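PDB 2X3H: K5 lyase from Enterobacteria phage k1-5, which cleaves the K5 capsular polysaccharide, a heparosan-type glycosaminoglycan, by an eliminative lyase reaction, probably as part of the trimeric phage tail spike. Local coordinates for residues I144-N149 / Q158-A163; G204-Y209 / K213-V218; A409-D412 / N416-V419. All blocks are in the same frame, centred on the assembly; numbering follows the deposited sequence.

How the contacts relate
Contacts 1 and 2 are buried neighbours in the parallel beta-helix, their centres about 13 Å apart, and both involve strands flanking strand 168-178. Contact 3 lies beyond the middle of the chain, its centre about 47 Å from that of contact 1, in a partly buried loop close to where the helix ends. The chemistry changes accordingly. Contact 1 is mainly apolar, two valines and the carbon chain of a glutamine bridging two faces of the coil. Contact 2 joins an aromatic ring to a lysine whose ammonium group is gripped by carbonyl oxygens. Contact 3 is a polar network of threonine, serine and asparagine, and it alone touches other subunits.

Contact 1 of 3, residues I144-N149 / Q158-A163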
loop_
_atom_site.group_PDB
_atom_site.type_symbol
_atom_site.label_atom_id
_atom_site.label_comp_id
_atom_site.label_asym_id
_atom_site.label_seq_id
_atom_site.Cartn_x
_atom_site.Cartn_y
_atom_site.Cartn_z
ATOM N N ILE A 144 -28.062 -10.921 10.693
ATOM C CA ILE A 144 -28.970 -10.687 11.813
ATOM C C ILE A 144 -28.631 -9.362 12.494
ATOM O O ILE A 144 -27.523 -8.844 12.350
ATOM C CB ILE A 144 -28.896 -11.884 12.811
ATOM C CG1 ILE A 144 -30.117 -11.918 13.739
ATOM C CG2 ILE A 144 -27.579 -11.868 13.602
ATOM C CD1 ILE A 144 -30.416 -13.332 14.269
ATOM N N THR A 145 -29.602 -8.811 13.207
ATOM C CA THR A 145 -29.396 -7.606 13.993
ATOM C C THR A 145 -29.443 -7.976 15.470
ATOM O O THR A 145 -30.265 -8.797 15.877
ATOM C CB THR A 145 -30.496 -6.578 13.683
ATOM O OG1 THR A 145 -30.402 -6.194 12.303
ATOM C CG2 THR A 145 -30.361 -5.358 14.589
ATOM N N VAL A 146 -28.543 -7.386 16.252
ATOM C CA VAL A 146 -28.522 -7.541 17.706
ATOM C C VAL A 146 -28.736 -6.172 18.335
ATOM O O VAL A 146 -27.921 -5.265 18.171
ATOM C CB VAL A 146 -27.200 -8.181 18.180
ATOM C CG1 VAL A 146 -27.161 -8.319 19.708
ATOM C CG2 VAL A 146 -27.007 -9.538 17.505
ATOM N N GLU A 147 -29.863 -6.022 19.026
ATOM C CA GLU A 147 -30.253 -4.749 19.602
ATOM C C GLU A 147 -30.092 -4.750 21.118
ATOM O O GLU A 147 -30.527 -5.682 21.793
ATOM C CB GLU A 147 -31.715 -4.445 19.252
ATOM C CG GLU A 147 -32.187 -3.117 19.815
ATOM C CD GLU A 147 -33.592 -2.727 19.390
ATOM O OE1 GLU A 147 -34.235 -3.462 18.602
ATOM O OE2 GLU A 147 -34.051 -1.654 19.855
ATOM N N SER A 148 -29.490 -3.704 21.636
ATOM C CA SER A 148 -29.349 -3.568 23.081
ATOM C C SER A 148 -30.477 -2.677 23.630
ATOM O O SER A 148 -31.112 -1.942 22.872
ATOM C CB SER A 148 -27.944 -3.021 23.402
ATOM O OG SER A 148 -27.732 -2.851 24.786
ATOM N N ASN A 149 -30.718 -2.763 24.950
ATOM C CA ASN A 149 -31.742 -1.942 25.605
ATOM C C ASN A 149 -31.307 -1.576 27.021
ATOM O O ASN A 149 -32.037 -1.820 27.992
ATOM C CB ASN A 149 -33.081 -2.681 25.651
ATOM C CG ASN A 149 -33.763 -2.723 24.307
ATOM O OD1 ASN A 149 -34.182 -1.690 23.776
ATOM N ND2 ASN A 149 -33.880 -3.924 23.740
ATOM N N GLN A 158 -21.617 -6.631 27.284
ATOM C CA GLN A 158 -21.228 -6.982 25.906
ATOM C C GLN A 158 -22.475 -7.459 25.170
ATOM O O GLN A 158 -23.305 -8.176 25.745
ATOM C CB GLN A 158 -20.217 -8.147 25.844
ATOM C CG GLN A 158 -19.117 -8.251 26.914
ATOM C CD GLN A 158 -18.322 -6.984 27.143
ATOM O OE1 GLN A 158 -18.356 -6.044 26.352
ATOM N NE2 GLN A 158 -17.579 -6.964 28.246
ATOM N N GLN A 159 -22.597 -7.126 23.890
ATOM C CA GLN A 159 -23.722 -7.636 23.107
ATOM C C GLN A 159 -23.524 -9.101 22.695
ATOM O O GLN A 159 -24.355 -9.956 23.010
ATOM C CB GLN A 159 -24.016 -6.754 21.886
ATOM C CG GLN A 159 -24.421 -5.323 22.211
ATOM C CD GLN A 159 -24.820 -4.553 20.963
ATOM O OE1 GLN A 159 -23.968 -4.117 20.190
ATOM N NE2 GLN A 159 -26.125 -4.374 20.765
ATOM N N VAL A 160 -22.433 -9.393 21.991
ATOM C CA VAL A 160 -22.086 -10.772 21.644
ATOM C C VAL A 160 -20.665 -11.070 22.091
ATOM O O VAL A 160 -19.729 -10.355 21.720
ATOM C CB VAL A 160 -22.179 -11.024 20.121
ATOM C CG1 VAL A 160 -21.656 -12.407 19.767
ATOM C CG2 VAL A 160 -23.608 -10.871 19.638
ATOM N N SER A 161 -20.512 -12.118 22.902
ATOM C CA SER A 161 -19.206 -12.558 23.398
ATOM C C SER A 161 -18.847 -13.920 22.818
ATOM O O SER A 161 -19.649 -14.863 22.865
ATOM C CB SER A 161 -19.212 -12.675 24.932
ATOM O OG SER A 161 -19.528 -11.446 25.555
ATOM N N LEU A 162 -17.645 -14.013 22.259
ATOM C CA LEU A 162 -17.022 -15.300 21.978
ATOM C C LEU A 162 -16.014 -15.529 23.095
ATOM O O LEU A 162 -14.882 -15.032 23.049
ATOM C CB LEU A 162 -16.339 -15.300 20.606
ATOM C CG LEU A 162 -17.248 -14.951 19.423
ATOM C CD1 LEU A 162 -16.480 -14.950 18.102
ATOM C CD2 LEU A 162 -18.471 -15.888 19.356
ATOM N N ALA A 163 -16.462 -16.241 24.129
ATOM C CA ALA A 163 -15.641 -16.521 25.295
ATOM C C ALA A 163 -14.811 -17.746 24.949
ATOM O O ALA A 163 -15.180 -18.881 25.261
ATOM C CB ALA A 163 -16.517 -16.774 26.519
#
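Ser148 and Gln159 mark the nearest approach of the two backbones, with their CA atoms still 6.9 Å apart. Strand 144-147 and strand 160-163 therefore do not pair with each other, and side chains make the contact between them. Val146 reaches across with both methyl groups: CG2 lies 4.2 Å from CG2 of Val160, while CG1 packs at 4.1 Å against CB of Gln159. In Gln159, CG is anti to the carbonyl carbon (chi1 -62°), and the extended chain runs alongside Val146, the two pointing toward each other's segment, and delivers its amide to the far backbone. There Gln159 NE2 sits 3.5 Å from CB of Ser148 and 3.3 Å from the carbonyl O of Val146. At the other end of the amide, OE1 accepts a hydrogen bond from the Ser184 hydroxyl, which helps set the rotation of the group. Beyond the contact, strand 144-147 lies between strands 119-123 and 168-178 on one face of the parallel beta-helix, while strand 160-163 lies between strands 131-134 and 186-188 on another, Val160 resting on Leu131 and Gln159 on Phe175 and Val178.

Contact 2 of 3, residues G204-Y209 / K213-V218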
loop_
_atom_site.group_PDB
_atom_site.type_symbol
_atom_site.label_atom_id
_atom_site.label_comp_id
_atom_site.label_asym_id
_atom_site.label_seq_id
_atom_site.Cartn_x
_atom_site.Cartn_y
_atom_site.Cartn_z
ATOM N N GLY A 204 -22.055 -1.068 13.479
ATOM C CA GLY A 204 -22.318 -0.729 14.883
ATOM C C GLY A 204 -22.722 0.727 14.972
ATOM O O GLY A 204 -22.096 1.580 14.338
ATOM N N SER A 205 -23.775 1.012 15.739
ATOM C CA SER A 205 -24.224 2.382 15.957
ATOM C C SER A 205 -24.339 2.679 17.455
ATOM O O SER A 205 -25.236 2.164 18.127
ATOM C CB SER A 205 -25.571 2.612 15.278
ATOM O OG SER A 205 -25.986 3.962 15.434
ATOM N N TYR A 206 -23.422 3.491 17.955
ATOM C CA TYR A 206 -23.348 3.806 19.375
ATOM C C TYR A 206 -24.034 5.145 19.646
ATOM O O TYR A 206 -24.059 6.019 18.780
ATOM C CB TYR A 206 -21.876 3.867 19.795
ATOM C CG TYR A 206 -21.615 3.968 21.283
ATOM C CD1 TYR A 206 -21.400 5.206 21.886
ATOM C CD2 TYR A 206 -21.539 2.826 22.079
ATOM C CE1 TYR A 206 -21.149 5.318 23.245
ATOM C CE2 TYR A 206 -21.290 2.919 23.435
ATOM C CZ TYR A 206 -21.086 4.172 24.016
ATOM O OH TYR A 206 -20.825 4.278 25.371
ATOM N N SER A 207 -24.602 5.298 20.844
ATOM C CA SER A 207 -25.075 6.619 21.281
ATOM C C SER A 207 -24.674 6.890 22.728
ATOM O O SER A 207 -24.416 5.957 23.497
ATOM C CB SER A 207 -26.585 6.800 21.065
ATOM O OG SER A 207 -27.337 6.016 21.975
ATOM N N GLY A 208 -24.589 8.172 23.081
ATOM C CA GLY A 208 -24.096 8.570 24.394
ATOM C C GLY A 208 -22.576 8.635 24.454
ATOM O O GLY A 208 -21.966 8.321 25.476
ATOM N N TYR A 209 -21.967 9.058 23.353
ATOM C CA TYR A 209 -20.526 9.245 23.303
ATOM C C TYR A 209 -20.042 10.126 24.456
ATOM O O TYR A 209 -20.668 11.135 24.792
ATOM C CB TYR A 209 -20.129 9.911 21.977
ATOM C CG TYR A 209 -18.653 10.208 21.879
ATOM C CD1 TYR A 209 -18.111 11.363 22.439
ATOM C CD2 TYR A 209 -17.798 9.333 21.225
ATOM C CE1 TYR A 209 -16.743 11.627 22.366
ATOM C CE2 TYR A 209 -16.435 9.582 21.138
ATOM C CZ TYR A 209 -15.916 10.725 21.704
ATOM O OH TYR A 209 -14.564 10.954 21.607
ATOM N N LYS A 213 -14.753 7.003 27.347
ATOM C CA LYS A 213 -15.673 5.972 27.823
ATOM C C LYS A 213 -15.238 4.603 27.285
ATOM O O LYS A 213 -14.867 4.483 26.113
ATOM C CB LYS A 213 -17.130 6.284 27.452
ATOM C CG LYS A 213 -18.110 5.507 28.320
ATOM C CD LYS A 213 -19.539 5.498 27.803
ATOM C CE LYS A 213 -20.140 6.863 27.678
ATOM N NZ LYS A 213 -21.633 6.752 27.527
ATOM N N ALA A 214 -15.274 3.588 28.147
ATOM C CA ALA A 214 -14.740 2.252 27.849
ATOM C C ALA A 214 -15.689 1.394 27.022
ATOM O O ALA A 214 -16.309 0.446 27.534
ATOM C CB ALA A 214 -14.375 1.524 29.153
ATOM N N ALA A 215 -15.819 1.736 25.744
ATOM C CA ALA A 215 -16.649 0.968 24.831
ATOM C C ALA A 215 -16.023 0.983 23.441
ATOM O O ALA A 215 -15.281 1.893 23.092
ATOM C CB ALA A 215 -18.077 1.523 24.780
ATOM N N GLY A 216 -16.340 -0.042 22.664
ATOM C CA GLY A 216 -15.952 -0.116 21.270
ATOM C C GLY A 216 -16.876 -1.041 20.515
ATOM O O GLY A 216 -17.786 -1.648 21.093
ATOM N N CYS A 217 -16.631 -1.174 19.219
ATOM C CA CYS A 217 -17.472 -2.001 18.373
ATOM C C CYS A 217 -16.974 -3.438 18.387
ATOM O O CYS A 217 -17.580 -4.297 19.012
ATOM C CB CYS A 217 -17.524 -1.440 16.952
ATOM S SG CYS A 217 -18.701 -2.300 15.896
ATOM N N VAL A 218 -15.851 -3.701 17.726
ATOM C CA VAL A 218 -15.296 -5.056 17.690
ATOM C C VAL A 218 -14.023 -5.070 18.509
ATOM O O VAL A 218 -13.171 -4.211 18.319
ATOM C CB VAL A 218 -14.904 -5.460 16.250
ATOM C CG1 VAL A 218 -14.174 -6.832 16.209
ATOM C CG2 VAL A 218 -16.118 -5.476 15.331
HETATM O O HOH W 1 -24.042 5.410 26.127
#
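Tyr206 and Lys213 meet near the turn of a loop that leaves strand 198-206 and comes back, where residues 204-208 and 213-217 run in nearly opposite directions. Lys213 CB points toward the 204-209 segment but is still 4.7 Å from Tyr206 OH. With CG anti to the backbone N (chi1 -161°), the chain continues toward the tyrosine, Lys213 CG lying 4.2 Å from Tyr206 OH. The next carbon, Lys213 CD, lies at the edge of the ring close to its plane and only 3.0 Å from Tyr206 OH, a tight approach. A bend at chi3 (-60°) then turns the chain past the hydroxyl, carrying Lys213 CE to 3.2 Å from the carbonyl O of Gly208. At the tip, Lys213 NZ donates a short hydrogen bond of 2.6 Å to Gly208 O, with a C=O...N angle of 151°, and its other main acceptor is the carbonyl of Asp153. Tyr206 OH, 3.4 Å from Lys213 NZ, and a water are both weak partners that must compete for what remains. That water is also within hydrogen-bonding distance of Ser207 O, though it cannot serve every acceptor around it at once.

In the parallel beta-helix this segment pair belongs to one coil: strand 198-206 runs beside strand 168-178, and the chain then loops out before returning through strand 215-216 and turning a corner at Cys217 into strand 218-221. An inverse gamma turn centred on Ala214 links Lys213 to the returning strand. Ala215 CB packs obliquely against Tyr206 CE2 at 3.8 Å. The tyrosine hydroxyl is hydrogen-bonded to Gly180 O, and the ring also meets that of Tyr236. Farther from the turn, Cys217 SG lies 4.1 Å from Gly204 CA and touches Tyr236 as well.

Contact 3 of 3, residues A409-D412 / N416-V419; sequences ATID and NSNV
Thr410 and Asn418 join the two segments twice, once through their side chains and once through backbone atoms. The threonine hydroxyl stands between its own N and carbonyl carbon (chi1 65°), a conformation that lets OG1 face the asparagine amide while it also hydrogen-bonds to Gly407 O. Asn418 turns CG away from its carbonyl carbon, and ND2 donates to Thr410 OG1 at 2.8 Å with an N-H...O angle of 161°, the oxygen lying near the amide plane. ND2 has a second bond to Ser382 OG, and OD1 takes the backbone N of Asn385, so both ends of the amide are fixed. Alongside, Asn418 N donates to Thr410 O at 3.0 Å. A water sits within hydrogen-bonding distance of that same carbonyl and of Asn416 O, but has too few protons for all the acceptors near it.

Ser417 adds a second set of bonds. Pointing away from its backbone N (chi1 -165°), Ser417 OG donates to Asn418 O at 2.8 Å and receives Gly413 N and, weakly, Asp412 N at 3.0 Å. Asp412 folds back over the serine, OD1 lying 3.4 Å from Ser417 CB and bonding to Thr414 OG1. Ile411 lays CG2 3.4 Å from Asn418 O; it also makes backbone hydrogen bonds to the second subunit and packs on Ser442 of that subunit, while Val419 touches Ala424 of the third. The loop leads from strand 405-406 into strand 419-422, probably in one of the last coils of the parallel beta-helix, at the trimer interface, consistent with a viral tail spike fold.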
loop_
_atom_site.group_PDB
_atom_site.type_symbol
_atom_site.label_atom_id
_atom_site.label_comp_id
_atom_site.label_asym_id
_atom_site.label_seq_id
_atom_site.Cartn_x
_atom_site.Cartn_y
_atom_site.Cartn_z
ATOM N N ALA A 409 15.065 18.303 18.809
ATOM C CA ALA A 409 16.368 17.999 19.410
ATOM C C ALA A 409 16.688 16.507 19.374
ATOM O O ALA A 409 17.858 16.114 19.541
ATOM C CB ALA A 409 16.443 18.539 20.840
ATOM N N THR A 410 15.664 15.675 19.149
ATOM C CA THR A 410 15.870 14.220 19.049
ATOM C C THR A 410 16.487 13.818 17.712
ATOM O O THR A 410 16.879 12.655 17.530
ATOM C CB THR A 410 14.572 13.409 19.223
ATOM O OG1 THR A 410 13.664 13.671 18.143
ATOM C CG2 THR A 410 13.899 13.739 20.549
ATOM N N ILE A 411 16.528 14.764 16.779
ATOM C CA ILE A 411 17.252 14.549 15.518
ATOM C C ILE A 411 18.669 15.019 15.784
ATOM O O ILE A 411 18.977 16.206 15.649
ATOM C CB ILE A 411 16.631 15.326 14.331
ATOM C CG1 ILE A 411 15.142 14.973 14.162
ATOM C CG2 ILE A 411 17.413 15.048 13.049
ATOM C CD1 ILE A 411 14.416 15.852 13.124
ATOM N N ASP A 412 19.514 14.096 16.228
ATOM C CA ASP A 412 20.838 14.469 16.722
ATOM C C ASP A 412 21.996 13.836 15.961
ATOM O O ASP A 412 23.159 14.020 16.331
ATOM C CB ASP A 412 20.952 14.203 18.235
ATOM C CG ASP A 412 20.882 12.724 18.589
ATOM O OD1 ASP A 412 20.865 11.870 17.666
ATOM O OD2 ASP A 412 20.862 12.403 19.814
ATOM N N ASN A 416 21.003 6.953 17.700
ATOM C CA ASN A 416 19.656 7.041 18.278
ATOM C C ASN A 416 18.766 8.099 17.601
ATOM O O ASN A 416 17.606 8.277 17.976
ATOM C CB ASN A 416 19.734 7.335 19.781
ATOM C CG ASN A 416 20.301 6.183 20.567
ATOM O OD1 ASN A 416 21.136 6.382 21.454
ATOM N ND2 ASN A 416 19.888 4.980 20.238
ATOM N N SER A 417 19.321 8.793 16.617
ATOM C CA SER A 417 18.618 9.902 15.971
ATOM C C SER A 417 17.246 9.529 15.394
ATOM O O SER A 417 17.082 8.472 14.790
ATOM C CB SER A 417 19.479 10.478 14.844
ATOM O OG SER A 417 18.990 11.745 14.440
ATOM N N ASN A 418 16.280 10.439 15.542
ATOM C CA ASN A 418 15.094 10.407 14.686
ATOM C C ASN A 418 15.461 11.116 13.376
ATOM O O ASN A 418 16.457 11.840 13.327
ATOM C CB ASN A 418 13.894 11.079 15.383
ATOM C CG ASN A 418 13.398 10.295 16.590
ATOM O OD1 ASN A 418 13.300 9.067 16.538
ATOM N ND2 ASN A 418 13.078 11.001 17.683
ATOM N N VAL A 419 14.674 10.920 12.320
ATOM C CA VAL A 419 15.013 11.458 11.002
ATOM C C VAL A 419 13.722 11.863 10.298
ATOM O O VAL A 419 12.714 11.152 10.380
ATOM C CB VAL A 419 15.746 10.407 10.139
ATOM C CG1 VAL A 419 15.935 10.912 8.691
ATOM C CG2 VAL A 419 17.083 10.015 10.786
HETATM O O HOH W 2 17.085 10.629 19.449
#